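Local coordinates for regulatory protein SdiA (Escherichia coli, PDB 4LFU), which acts as a LuxR-type quorum-sensing receptor and DNA-binding transcription activator that responds to AI-1 autoinducers and raises transcription of the ftsQAZ cell-division genes, at residues D40-V46 against A58-P64; G131-F135 against M154-V158; V82-F88 against V119-L123; E21-Y27 against A164-D170. All coordinates share one frame; numbering follows the deposited sequence.

Contact 1. Residues D40-V46 against A58-P64; sequences DYYSLCV and AFYTNYP
Backbone hydrogen bonds pair L44 with Y60 and V46 with A58. L44 N lies 2.7 Å from Y60 O and Y60 N 2.8 Å from L44 O; V46 N lies 2.7 Å from A58 O. Between them, C45 and F59 make a non-hydrogen-bonded pair, in which F59 CA comes to 3.0 Å from L44 O. The two strands are the antiparallel arms of a beta hairpin, with 57-61 at the edge of the five-stranded sheet. At the far side of 41-47, D40 and Y41 both face S136 in a classic beta bulge. Past the last paired residues the Y41 and Y63 rings are nearly parallel but slid apart, planes 29° from each other, and Y63 CE2 is 3.5 Å from Y41 CB. Y63 OH is held by S136. On the L44 side of the sheet, Y42, its CG between backbone N and carbonyl carbon (chi1 75°), carries its hydroxyl to the edge of the Y60 ring, Y42 OH lying 3.6 Å from Y60 CD2.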
loop_
_atom_site.group_PDB
_atom_site.type_symbol
_atom_site.label_atom_id
_atom_site.label_comp_id
_atom_site.label_asym_id
_atom_site.label_seq_id
_atom_site.Cartn_x
_atom_site.Cartn_y
_atom_site.Cartn_z
ATOM N N ASP A 40 -17.695 -19.319 12.100
ATOM C CA ASP A 40 -18.136 -19.065 13.467
ATOM C C ASP A 40 -17.583 -17.747 13.965
ATOM O O ASP A 40 -18.272 -16.985 14.647
ATOM C CB ASP A 40 -17.667 -20.198 14.385
ATOM C CG ASP A 40 -18.318 -21.514 14.046
ATOM O OD1 ASP A 40 -19.530 -21.529 13.754
ATOM O OD2 ASP A 40 -17.624 -22.538 14.055
ATOM N N TYR A 41 -16.333 -17.474 13.618
ATOM C CA TYR A 41 -15.671 -16.311 14.153
ATOM C C TYR A 41 -14.981 -15.474 13.084
ATOM O O TYR A 41 -14.648 -15.966 12.027
ATOM C CB TYR A 41 -14.653 -16.729 15.206
ATOM C CG TYR A 41 -15.201 -17.543 16.366
ATOM C CD1 TYR A 41 -15.913 -16.938 17.393
ATOM C CD2 TYR A 41 -14.970 -18.913 16.448
ATOM C CE1 TYR A 41 -16.398 -17.680 18.480
ATOM C CE2 TYR A 41 -15.465 -19.670 17.523
ATOM C CZ TYR A 41 -16.158 -19.043 18.531
ATOM O OH TYR A 41 -16.619 -19.771 19.586
ATOM N N TYR A 42 -14.769 -14.205 13.397
ATOM C CA TYR A 42 -13.918 -13.320 12.609
ATOM C C TYR A 42 -13.006 -12.595 13.589
ATOM O O TYR A 42 -13.290 -12.529 14.792
ATOM C CB TYR A 42 -14.759 -12.297 11.837
ATOM C CG TYR A 42 -15.312 -11.190 12.724
ATOM C CD1 TYR A 42 -16.509 -11.372 13.415
ATOM C CD2 TYR A 42 -14.632 -9.965 12.878
ATOM C CE1 TYR A 42 -17.008 -10.408 14.245
ATOM C CE2 TYR A 42 -15.139 -8.964 13.708
ATOM C CZ TYR A 42 -16.335 -9.205 14.382
ATOM O OH TYR A 42 -16.895 -8.266 15.226
ATOM N N SER A 43 -11.893 -12.089 13.073
ATOM C CA SER A 43 -11.083 -11.127 13.774
ATOM C C SER A 43 -10.548 -10.111 12.756
ATOM O O SER A 43 -10.167 -10.469 11.658
ATOM C CB SER A 43 -9.949 -11.810 14.549
ATOM O OG SER A 43 -8.994 -12.394 13.686
ATOM N N LEU A 44 -10.538 -8.839 13.128
ATOM C CA LEU A 44 -9.988 -7.813 12.268
ATOM C C LEU A 44 -8.810 -7.227 13.041
ATOM O O LEU A 44 -9.019 -6.652 14.110
ATOM C CB LEU A 44 -11.067 -6.761 11.975
ATOM C CG LEU A 44 -11.255 -6.142 10.576
ATOM C CD1 LEU A 44 -11.591 -4.603 10.701
ATOM C CD2 LEU A 44 -10.088 -6.360 9.590
ATOM N N CYS A 45 -7.586 -7.454 12.536
ATOM C CA CYS A 45 -6.311 -6.995 13.148
ATOM C C CYS A 45 -5.554 -6.068 12.220
ATOM O O CYS A 45 -5.442 -6.329 11.029
ATOM C CB CYS A 45 -5.355 -8.152 13.450
ATOM S SG CYS A 45 -6.025 -9.425 14.508
ATOM N N VAL A 46 -4.991 -5.013 12.799
ATOM C CA VAL A 46 -4.304 -3.978 12.044
ATOM C C VAL A 46 -2.941 -3.776 12.668
ATOM O O VAL A 46 -2.867 -3.348 13.822
ATOM C CB VAL A 46 -5.149 -2.640 12.028
ATOM C CG1 VAL A 46 -4.449 -1.553 11.247
ATOM C CG2 VAL A 46 -6.551 -2.890 11.441
ATOM N N ALA A 58 -3.813 -3.458 16.573
ATOM C CA ALA A 58 -5.118 -3.185 17.114
ATOM C C ALA A 58 -6.073 -4.181 16.486
ATOM O O ALA A 58 -5.890 -4.580 15.344
ATOM C CB ALA A 58 -5.515 -1.758 16.833
ATOM N N PHE A 59 -7.062 -4.626 17.250
ATOM C CA PHE A 59 -7.954 -5.689 16.783
ATOM C C PHE A 59 -9.416 -5.525 17.207
ATOM O O PHE A 59 -9.739 -4.765 18.107
ATOM C CB PHE A 59 -7.440 -7.063 17.236
ATOM C CG PHE A 59 -7.488 -7.261 18.719
ATOM C CD1 PHE A 59 -6.484 -6.750 19.534
ATOM C CD2 PHE A 59 -8.530 -7.979 19.301
ATOM C CE1 PHE A 59 -6.537 -6.932 20.904
ATOM C CE2 PHE A 59 -8.581 -8.183 20.679
ATOM C CZ PHE A 59 -7.595 -7.668 21.479
ATOM N N TYR A 60 -10.287 -6.258 16.526
ATOM C CA TYR A 60 -11.661 -6.422 16.950
ATOM C C TYR A 60 -12.149 -7.774 16.501
ATOM O O TYR A 60 -12.031 -8.153 15.326
ATOM C CB TYR A 60 -12.560 -5.330 16.366
ATOM C CG TYR A 60 -13.807 -5.091 17.186
ATOM C CD1 TYR A 60 -13.815 -4.140 18.215
ATOM C CD2 TYR A 60 -14.971 -5.810 16.940
ATOM C CE1 TYR A 60 -14.950 -3.916 18.965
ATOM C CE2 TYR A 60 -16.120 -5.592 17.684
ATOM C CZ TYR A 60 -16.105 -4.649 18.689
ATOM O OH TYR A 60 -17.246 -4.440 19.441
ATOM N N THR A 61 -12.730 -8.505 17.441
ATOM C CA THR A 61 -13.048 -9.890 17.193
ATOM C C THR A 61 -14.333 -10.266 17.914
ATOM O O THR A 61 -14.735 -9.573 18.862
ATOM C CB THR A 61 -11.823 -10.795 17.583
ATOM O OG1 THR A 61 -12.060 -12.133 17.145
ATOM C CG2 THR A 61 -11.579 -10.799 19.063
ATOM N N ASN A 62 -14.997 -11.336 17.461
ATOM C CA ASN A 62 -16.054 -11.957 18.283
ATOM C C ASN A 62 -15.637 -13.288 18.952
ATOM O O ASN A 62 -16.476 -14.030 19.451
ATOM C CB ASN A 62 -17.364 -12.119 17.513
ATOM C CG ASN A 62 -17.257 -13.116 16.379
ATOM O OD1 ASN A 62 -18.264 -13.533 15.811
ATOM N ND2 ASN A 62 -16.048 -13.493 16.034
ATOM N N TYR A 63 -14.340 -13.576 18.955
ATOM C CA TYR A 63 -13.806 -14.684 19.731
ATOM C C TYR A 63 -14.130 -14.500 21.208
ATOM O O TYR A 63 -14.153 -13.354 21.713
ATOM C CB TYR A 63 -12.301 -14.765 19.592
ATOM C CG TYR A 63 -11.791 -15.411 18.321
ATOM C CD1 TYR A 63 -10.934 -14.711 17.466
ATOM C CD2 TYR A 63 -12.129 -16.721 17.989
ATOM C CE1 TYR A 63 -10.431 -15.300 16.307
ATOM C CE2 TYR A 63 -11.637 -17.317 16.847
ATOM C CZ TYR A 63 -10.794 -16.590 15.999
ATOM O OH TYR A 63 -10.309 -17.160 14.850
ATOM N N PRO A 64 -14.372 -15.623 21.923
ATOM C CA PRO A 64 -14.641 -15.466 23.363
ATOM C C PRO A 64 -13.485 -14.704 24.016
ATOM O O PRO A 64 -12.316 -14.855 23.610
ATOM C CB PRO A 64 -14.719 -16.909 23.873
ATOM C CG PRO A 64 -15.101 -17.726 22.662
ATOM C CD PRO A 64 -14.402 -17.032 21.493
#

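Contact 2. Residues G131-F135 against M154-V158; sequences GFLSF and MQLLV
L133 can be followed outward from strand 131-135 into the helix 154-158, atom by atom. Its CB rests 3.8 Å from V158 CG2. CG lies 4.4 Å from M154 CE. Beyond it CD2 ends against the helix, 3.8 Å from L157 CB and close to V158 N; CG stands anti to the backbone N (chi1 176°), which carries the branch outward from the strand. F135, two residues on, points the same way and receives M154. The methionine chain bends at its last torsion (chi3 81°), bringing CE over one face of the F135 ring, 3.9 Å from F135 CD2, while SD stands oblique to that ring, 5.0 Å from its centroid: a Met-aromatic contact. The same CE is 3.5 Å from L133 O. At the ring's edge L157 CD1 approaches F135 CZ at 4.1 Å. Helix 147-167 lies across one face of the antiparallel sheet, where L44 of strand 41-47 touches L133 and Q121 of strand 117-124 meets V158, while M13 of helix 6-19 packs on L157.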
loop_
_atom_site.group_PDB
_atom_site.type_symbol
_atom_site.label_atom_id
_atom_site.label_comp_id
_atom_site.label_asym_id
_atom_site.label_seq_id
_atom_site.Cartn_x
_atom_site.Cartn_y
_atom_site.Cartn_z
ATOM N N GLY A 131 -3.926 -4.508 7.334
ATOM C CA GLY A 131 -5.163 -5.033 7.866
ATOM C C GLY A 131 -5.312 -6.484 7.484
ATOM O O GLY A 131 -5.015 -6.881 6.343
ATOM N N PHE A 132 -5.742 -7.282 8.457
ATOM C CA PHE A 132 -5.953 -8.724 8.282
ATOM C C PHE A 132 -7.380 -9.084 8.700
ATOM O O PHE A 132 -7.793 -8.817 9.826
ATOM C CB PHE A 132 -4.968 -9.512 9.150
ATOM C CG PHE A 132 -3.515 -9.292 8.790
ATOM C CD1 PHE A 132 -2.861 -10.173 7.938
ATOM C CD2 PHE A 132 -2.798 -8.206 9.316
ATOM C CE1 PHE A 132 -1.543 -9.960 7.587
ATOM C CE2 PHE A 132 -1.443 -8.004 8.996
ATOM C CZ PHE A 132 -0.826 -8.869 8.133
ATOM N N LEU A 133 -8.129 -9.705 7.801
ATOM C CA LEU A 133 -9.449 -10.215 8.154
ATOM C C LEU A 133 -9.432 -11.748 8.150
ATOM O O LEU A 133 -9.185 -12.360 7.124
ATOM C CB LEU A 133 -10.512 -9.685 7.183
ATOM C CG LEU A 133 -11.944 -10.221 7.389
ATOM C CD1 LEU A 133 -12.541 -9.766 8.715
ATOM C CD2 LEU A 133 -12.799 -9.790 6.215
ATOM N N SER A 134 -9.693 -12.351 9.302
ATOM C CA SER A 134 -9.712 -13.809 9.450
ATOM C C SER A 134 -11.109 -14.284 9.720
ATOM O O SER A 134 -11.832 -13.646 10.460
ATOM C CB SER A 134 -8.867 -14.221 10.628
ATOM O OG SER A 134 -7.505 -14.166 10.304
ATOM N N PHE A 135 -11.496 -15.386 9.091
ATOM C CA PHE A 135 -12.700 -16.136 9.479
ATOM C C PHE A 135 -12.269 -17.502 9.998
ATOM O O PHE A 135 -11.330 -18.093 9.484
ATOM C CB PHE A 135 -13.639 -16.357 8.289
ATOM C CG PHE A 135 -14.291 -15.095 7.753
ATOM C CD1 PHE A 135 -14.543 -14.001 8.578
ATOM C CD2 PHE A 135 -14.685 -15.026 6.420
ATOM C CE1 PHE A 135 -15.147 -12.854 8.083
ATOM C CE2 PHE A 135 -15.317 -13.883 5.926
ATOM C CZ PHE A 135 -15.540 -12.799 6.766
ATOM N N MET A 154 -13.816 -11.907 0.163
ATOM C CA MET A 154 -13.022 -11.437 1.281
ATOM C C MET A 154 -12.115 -10.278 0.866
ATOM O O MET A 154 -11.708 -9.473 1.705
ATOM C CB MET A 154 -12.213 -12.576 1.887
ATOM C CG MET A 154 -13.048 -13.612 2.690
ATOM S SD MET A 154 -11.861 -14.760 3.414
ATOM C CE MET A 154 -11.361 -13.757 4.837
ATOM N N GLN A 155 -11.797 -10.200 -0.428
ATOM C CA GLN A 155 -11.041 -9.072 -0.950
ATOM C C GLN A 155 -11.782 -7.792 -0.692
ATOM O O GLN A 155 -11.189 -6.850 -0.195
ATOM C CB GLN A 155 -10.773 -9.194 -2.443
ATOM C CG GLN A 155 -9.428 -9.714 -2.795
ATOM C CD GLN A 155 -9.241 -9.798 -4.293
ATOM O OE1 GLN A 155 -9.370 -8.795 -4.996
ATOM N NE2 GLN A 155 -8.947 -11.002 -4.794
ATOM N N LEU A 156 -13.074 -7.788 -1.019
ATOM C CA LEU A 156 -13.963 -6.627 -0.797
ATOM C C LEU A 156 -14.220 -6.331 0.678
ATOM O O LEU A 156 -14.150 -5.170 1.094
ATOM C CB LEU A 156 -15.293 -6.793 -1.570
ATOM C CG LEU A 156 -16.380 -5.703 -1.599
ATOM C CD1 LEU A 156 -17.380 -5.985 -2.730
ATOM C CD2 LEU A 156 -17.144 -5.547 -0.243
ATOM N N LEU A 157 -14.502 -7.378 1.461
ATOM C CA LEU A 157 -14.811 -7.252 2.903
ATOM C C LEU A 157 -13.704 -6.643 3.713
ATOM O O LEU A 157 -13.964 -5.810 4.560
ATOM C CB LEU A 157 -15.181 -8.608 3.523
ATOM C CG LEU A 157 -16.516 -9.185 3.041
ATOM C CD1 LEU A 157 -16.678 -10.635 3.526
ATOM C CD2 LEU A 157 -17.659 -8.334 3.515
ATOM N N VAL A 158 -12.468 -7.064 3.461
ATOM C CA VAL A 158 -11.336 -6.496 4.190
ATOM C C VAL A 158 -11.104 -5.039 3.787
ATOM O O VAL A 158 -10.803 -4.214 4.651
ATOM C CB VAL A 158 -10.025 -7.376 4.113
ATOM C CG1 VAL A 158 -9.445 -7.430 2.723
ATOM C CG2 VAL A 158 -8.963 -6.891 5.115
#

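Contact 3. Residues V82-F88 against V119-L123; sequences VLNPENF and VTQYL
V82 and T120 meet beside a bound tetraethylene glycol, about 4 Å from the V82 side chain, which may mark the ligand pocket of the autoinducer-binding domain. V82 CG1 packs 3.2 Å from T120 OG1, a hydroxyl that is hydrogen-bonded to W95 NE1 and S134 OG. The larger part of the surface is aromatic. F88 meets T120 at its edge and Y122 over one face: F88 CZ lies 3.6 Å from T120 CG2, and F88 CE2 is 3.4 Å from T120 O. The edge of Y122 comes over the F88 ring, Y122 CD2 lying 3.5 Å from F88 CD2 with the planes at 61°, an edge-to-face pair. P85 presses on Y122 in turn, its CB 3.6 Å from Y122 CZ. Within the loop, N84 OD1 accepts from E86 N in an Asx turn. A connecting loop folded over one face of a central antiparallel sheet, opposite the face that packs on helix 147-167, is consistent with the alpha-beta-alpha sandwich of LuxR-type receptor domains.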
loop_
_atom_site.group_PDB
_atom_site.type_symbol
_atom_site.label_atom_id
_atom_site.label_comp_id
_atom_site.label_asym_id
_atom_site.label_seq_id
_atom_site.Cartn_x
_atom_site.Cartn_y
_atom_site.Cartn_z
ATOM N N VAL A 82 -0.524 -16.220 10.650
ATOM C CA VAL A 82 -1.692 -15.703 9.951
ATOM C C VAL A 82 -1.589 -14.167 9.768
ATOM O O VAL A 82 -2.338 -13.570 8.986
ATOM C CB VAL A 82 -2.960 -16.209 10.727
ATOM C CG1 VAL A 82 -4.119 -15.266 10.678
ATOM C CG2 VAL A 82 -3.315 -17.640 10.282
ATOM N N LEU A 83 -0.626 -13.559 10.467
ATOM C CA LEU A 83 -0.409 -12.107 10.490
ATOM C C LEU A 83 0.923 -11.720 9.831
ATOM O O LEU A 83 1.481 -10.648 10.076
ATOM C CB LEU A 83 -0.459 -11.610 11.944
ATOM C CG LEU A 83 -1.752 -11.096 12.589
ATOM C CD1 LEU A 83 -3.078 -11.447 11.878
ATOM C CD2 LEU A 83 -1.815 -11.474 14.051
ATOM N N ASN A 84 1.431 -12.641 9.026
ATOM C CA ASN A 84 2.662 -12.467 8.324
ATOM C C ASN A 84 2.335 -12.460 6.832
ATOM O O ASN A 84 1.991 -13.497 6.265
ATOM C CB ASN A 84 3.646 -13.591 8.693
ATOM C CG ASN A 84 4.967 -13.500 7.938
ATOM O OD1 ASN A 84 5.246 -12.518 7.234
ATOM N ND2 ASN A 84 5.782 -14.541 8.062
ATOM N N PRO A 85 2.426 -11.276 6.200
ATOM C CA PRO A 85 2.143 -11.083 4.770
ATOM C C PRO A 85 2.991 -11.946 3.796
ATOM O O PRO A 85 2.525 -12.275 2.711
ATOM C CB PRO A 85 2.400 -9.584 4.567
ATOM C CG PRO A 85 3.257 -9.179 5.680
ATOM C CD PRO A 85 2.827 -10.010 6.843
ATOM N N GLU A 86 4.207 -12.318 4.197
ATOM C CA GLU A 86 5.065 -13.218 3.415
ATOM C C GLU A 86 4.440 -14.585 3.139
ATOM O O GLU A 86 4.847 -15.277 2.210
ATOM C CB GLU A 86 6.430 -13.387 4.082
ATOM C CG GLU A 86 7.389 -12.175 3.903
ATOM C CD GLU A 86 7.956 -11.660 5.235
ATOM O OE1 GLU A 86 9.118 -12.013 5.575
ATOM O OE2 GLU A 86 7.232 -10.913 5.953
ATOM N N ASN A 87 3.440 -15.001 3.901
ATOM C CA ASN A 87 2.877 -16.304 3.554
ATOM C C ASN A 87 1.477 -16.291 2.894
ATOM O O ASN A 87 0.821 -17.318 2.738
ATOM C CB ASN A 87 3.142 -17.370 4.651
ATOM C CG ASN A 87 2.504 -17.037 5.942
ATOM O OD1 ASN A 87 1.330 -16.692 5.956
ATOM N ND2 ASN A 87 3.255 -17.137 7.053
ATOM N N PHE A 88 1.082 -15.109 2.436
ATOM C CA PHE A 88 -0.147 -14.913 1.678
ATOM C C PHE A 88 0.127 -15.012 0.172
ATOM O O PHE A 88 1.207 -14.685 -0.304
ATOM C CB PHE A 88 -0.728 -13.527 1.993
ATOM C CG PHE A 88 -1.441 -13.451 3.313
ATOM C CD1 PHE A 88 -0.734 -13.403 4.511
ATOM C CD2 PHE A 88 -2.816 -13.432 3.360
ATOM C CE1 PHE A 88 -1.400 -13.332 5.722
ATOM C CE2 PHE A 88 -3.466 -13.348 4.568
ATOM C CZ PHE A 88 -2.752 -13.309 5.745
ATOM N N VAL A 119 -9.522 -18.954 7.381
ATOM C CA VAL A 119 -8.994 -18.311 6.201
ATOM C C VAL A 119 -8.627 -16.859 6.563
ATOM O O VAL A 119 -9.280 -16.246 7.399
ATOM C CB VAL A 119 -10.046 -18.391 5.066
ATOM C CG1 VAL A 119 -11.341 -17.682 5.464
ATOM C CG2 VAL A 119 -9.488 -17.859 3.742
ATOM N N THR A 120 -7.583 -16.312 5.968
ATOM C CA THR A 120 -7.273 -14.895 6.205
ATOM C C THR A 120 -7.124 -14.129 4.883
ATOM O O THR A 120 -6.570 -14.638 3.909
ATOM C CB THR A 120 -6.024 -14.729 7.105
ATOM O OG1 THR A 120 -6.187 -15.554 8.257
ATOM C CG2 THR A 120 -5.827 -13.274 7.568
ATOM N N GLN A 121 -7.664 -12.919 4.849
ATOM C CA GLN A 121 -7.422 -12.010 3.743
ATOM C C GLN A 121 -6.708 -10.770 4.276
ATOM O O GLN A 121 -7.040 -10.287 5.335
ATOM C CB GLN A 121 -8.725 -11.608 3.066
ATOM C CG GLN A 121 -8.501 -10.779 1.809
ATOM C CD GLN A 121 -8.277 -11.620 0.575
ATOM O OE1 GLN A 121 -8.651 -12.794 0.520
ATOM N NE2 GLN A 121 -7.670 -11.015 -0.436
ATOM N N TYR A 122 -5.729 -10.255 3.536
ATOM C CA TYR A 122 -5.079 -9.020 3.960
ATOM C C TYR A 122 -4.946 -7.915 2.898
ATOM O O TYR A 122 -5.000 -8.179 1.678
ATOM C CB TYR A 122 -3.744 -9.300 4.657
ATOM C CG TYR A 122 -2.520 -9.067 3.824
ATOM C CD1 TYR A 122 -1.728 -7.916 3.993
ATOM C CD2 TYR A 122 -2.126 -10.005 2.898
ATOM C CE1 TYR A 122 -0.587 -7.704 3.193
ATOM C CE2 TYR A 122 -1.022 -9.815 2.115
ATOM C CZ TYR A 122 -0.253 -8.678 2.262
ATOM O OH TYR A 122 0.863 -8.575 1.462
ATOM N N LEU A 123 -4.798 -6.684 3.402
ATOM C CA LEU A 123 -4.603 -5.492 2.602
ATOM C C LEU A 123 -3.714 -4.475 3.315
ATOM O O LEU A 123 -3.879 -4.208 4.527
ATOM C CB LEU A 123 -5.954 -4.809 2.320
ATOM C CG LEU A 123 -5.865 -3.623 1.348
ATOM C CD1 LEU A 123 -5.448 -4.113 -0.029
ATOM C CD2 LEU A 123 -7.159 -2.831 1.267
#

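Contact 4. Residues E21-Y27 against A164-D170; sequences ETAEEVY and ALMRLND
D170 OD1, whose carboxylate faces A23 and Y27 across the contact, takes two donors: the backbone N of I172, and a water that donates to it over 2.9 Å. The same water lies next to Y27 OH, though their separation is too short to be trusted in detail. The other carboxylate oxygen, D170 OD2, lies 3.4 Å from A23 CB. Near this polar corner a Schellman motif closes helix 147-167, with D170 N bonded to L165 O at 2.9 Å and N169, at positive phi, as its C-prime residue; this turn brings D170 round toward helix 23-36, whose N-cap is T22. L165 crosses Y27 at about a right angle; its CG lies 4.0 Å from V26 CG1, while its CD2 sits 3.9 Å from A23 CB. With chi1 at 177° pointing CG1 away from its own N, V26 leaves CG2 to meet A164 CB at 3.9 Å. L168 lays its two methyls along the chain before the helix, CD1 at T22 and CD2 3.5 Å from E21 O.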
loop_
_atom_site.group_PDB
_atom_site.type_symbol
_atom_site.label_atom_id
_atom_site.label_comp_id
_atom_site.label_asym_id
_atom_site.label_seq_id
_atom_site.Cartn_x
_atom_site.Cartn_y
_atom_site.Cartn_z
ATOM N N GLU A 21 -22.446 4.360 9.544
ATOM C CA GLU A 21 -22.223 5.573 10.329
ATOM C C GLU A 21 -21.454 5.325 11.625
ATOM O O GLU A 21 -20.999 6.279 12.270
ATOM C CB GLU A 21 -23.559 6.243 10.674
ATOM C CG GLU A 21 -24.203 7.041 9.545
ATOM C CD GLU A 21 -25.506 7.743 9.988
ATOM O OE1 GLU A 21 -25.496 8.417 11.061
ATOM O OE2 GLU A 21 -26.537 7.626 9.260
ATOM N N THR A 22 -21.329 4.056 12.012
ATOM C CA THR A 22 -20.568 3.674 13.212
ATOM C C THR A 22 -19.657 2.448 13.000
ATOM O O THR A 22 -19.860 1.652 12.081
ATOM C CB THR A 22 -21.503 3.411 14.442
ATOM O OG1 THR A 22 -22.501 2.441 14.093
ATOM C CG2 THR A 22 -22.177 4.706 14.914
ATOM N N ALA A 23 -18.648 2.323 13.860
ATOM C CA ALA A 23 -17.822 1.129 13.959
ATOM C C ALA A 23 -18.629 -0.174 14.157
ATOM O O ALA A 23 -18.387 -1.152 13.448
ATOM C CB ALA A 23 -16.802 1.303 15.070
ATOM N N GLU A 24 -19.588 -0.185 15.086
ATOM C CA GLU A 24 -20.419 -1.382 15.354
ATOM C C GLU A 24 -21.193 -1.882 14.132
ATOM O O GLU A 24 -21.373 -3.089 13.977
ATOM C CB GLU A 24 -21.335 -1.196 16.587
ATOM C CG GLU A 24 -22.671 -2.045 16.626
ATOM C CD GLU A 24 -22.509 -3.583 16.810
ATOM O OE1 GLU A 24 -21.366 -4.102 16.948
ATOM O OE2 GLU A 24 -23.555 -4.284 16.810
ATOM N N GLU A 25 -21.619 -0.971 13.257
ATOM C CA GLU A 25 -22.296 -1.350 12.011
ATOM C C GLU A 25 -21.350 -2.080 11.076
ATOM O O GLU A 25 -21.767 -2.980 10.340
ATOM C CB GLU A 25 -22.827 -0.122 11.267
ATOM C CG GLU A 25 -24.088 0.545 11.808
ATOM C CD GLU A 25 -24.433 1.800 10.984
ATOM O OE1 GLU A 25 -24.921 1.661 9.835
ATOM O OE2 GLU A 25 -24.184 2.920 11.466
ATOM N N VAL A 26 -20.084 -1.658 11.075
ATOM C CA VAL A 26 -19.027 -2.314 10.291
ATOM C C VAL A 26 -18.766 -3.725 10.848
ATOM O O VAL A 26 -18.788 -4.713 10.096
ATOM C CB VAL A 26 -17.696 -1.469 10.282
ATOM C CG1 VAL A 26 -16.621 -2.179 9.541
ATOM C CG2 VAL A 26 -17.911 -0.083 9.679
ATOM N N TYR A 27 -18.549 -3.813 12.165
ATOM C CA TYR A 27 -18.288 -5.097 12.824
ATOM C C TYR A 27 -19.453 -6.066 12.724
ATOM O O TYR A 27 -19.256 -7.243 12.437
ATOM C CB TYR A 27 -17.853 -4.915 14.271
ATOM C CG TYR A 27 -16.593 -4.113 14.402
ATOM C CD1 TYR A 27 -15.463 -4.420 13.648
ATOM C CD2 TYR A 27 -16.519 -3.062 15.289
ATOM C CE1 TYR A 27 -14.284 -3.671 13.775
ATOM C CE2 TYR A 27 -15.362 -2.311 15.421
ATOM C CZ TYR A 27 -14.251 -2.620 14.662
ATOM O OH TYR A 27 -13.095 -1.866 14.807
ATOM N N ALA A 164 -14.205 2.022 5.465
ATOM C CA ALA A 164 -15.241 2.588 6.333
ATOM C C ALA A 164 -14.667 3.033 7.670
ATOM O O ALA A 164 -14.885 4.162 8.099
ATOM C CB ALA A 164 -16.380 1.599 6.546
ATOM N N LEU A 165 -13.924 2.160 8.339
ATOM C CA LEU A 165 -13.339 2.525 9.640
ATOM C C LEU A 165 -12.327 3.674 9.569
ATOM O O LEU A 165 -12.157 4.397 10.535
ATOM C CB LEU A 165 -12.725 1.294 10.339
ATOM C CG LEU A 165 -13.708 0.196 10.781
ATOM C CD1 LEU A 165 -13.010 -1.154 10.883
ATOM C CD2 LEU A 165 -14.377 0.554 12.090
ATOM N N MET A 166 -11.638 3.812 8.435
ATOM C CA MET A 166 -10.755 4.956 8.202
ATOM C C MET A 166 -11.559 6.242 8.056
ATOM O O MET A 166 -11.212 7.250 8.665
ATOM C CB MET A 166 -9.856 4.742 6.982
ATOM C CG MET A 166 -8.522 4.067 7.326
ATOM S SD MET A 166 -7.393 3.959 5.926
ATOM C CE MET A 166 -6.462 5.479 6.094
ATOM N N ARG A 167 -12.635 6.183 7.266
ATOM C CA ARG A 167 -13.587 7.291 7.109
ATOM C C ARG A 167 -14.190 7.735 8.442
ATOM O O ARG A 167 -14.342 8.920 8.673
ATOM C CB ARG A 167 -14.706 6.909 6.124
ATOM C CG ARG A 167 -15.935 7.813 6.199
ATOM C CD ARG A 167 -16.896 7.577 5.026
ATOM N NE ARG A 167 -17.517 6.250 5.047
ATOM C CZ ARG A 167 -18.477 5.879 5.895
ATOM N NH1 ARG A 167 -18.929 6.729 6.806
ATOM N NH2 ARG A 167 -18.978 4.652 5.834
ATOM N N LEU A 168 -14.496 6.767 9.309
ATOM C CA LEU A 168 -15.068 6.999 10.637
ATOM C C LEU A 168 -14.003 7.313 11.676
ATOM O O LEU A 168 -14.276 7.285 12.877
ATOM C CB LEU A 168 -15.896 5.785 11.087
ATOM C CG LEU A 168 -17.081 5.380 10.192
ATOM C CD1 LEU A 168 -17.717 4.060 10.596
ATOM C CD2 LEU A 168 -18.139 6.461 10.191
ATOM N N ASN A 169 -12.787 7.613 11.212
ATOM C CA ASN A 169 -11.661 7.980 12.085
ATOM C C ASN A 169 -11.407 7.033 13.279
ATOM O O ASN A 169 -10.957 7.466 14.354
ATOM C CB ASN A 169 -11.797 9.435 12.552
ATOM C CG ASN A 169 -10.454 10.060 12.908
ATOM O OD1 ASN A 169 -9.531 10.092 12.084
ATOM N ND2 ASN A 169 -10.336 10.558 14.146
ATOM N N ASP A 170 -11.665 5.733 13.067
ATOM C CA ASP A 170 -11.509 4.711 14.110
ATOM C C ASP A 170 -10.062 4.400 14.537
ATOM O O ASP A 170 -9.141 4.378 13.710
ATOM C CB ASP A 170 -12.235 3.431 13.728
ATOM C CG ASP A 170 -12.644 2.631 14.948
ATOM O OD1 ASP A 170 -11.817 1.856 15.472
ATOM O OD2 ASP A 170 -13.793 2.801 15.401
HETATM O O HOH W 1 -12.678 -0.588 16.845
#

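In the fold
The four contacts run through one domain built around a single antiparallel sheet. Contact 2 is its buried core, without a hydrogen bond between strand and helix. Contact 1 pairs two of the strands and rests on backbone bonds; C45 O to F132 N and S43 N to S134 O carry that pairing on into contact 2. Contact 3 lies on the face of the sheet opposite contact 2 and is partly buried and aromatic, tied to contact 2 by L133 N bonded to Q121 O. Contact 4 shares helix 147-167 with contact 2 but sits nearer the surface, mixing leucine packing with a water-linked carboxylate. Y27 packs on Y60 and Y42, joining contact 4 to contact 1, whereas contacts 3 and 4 do not touch.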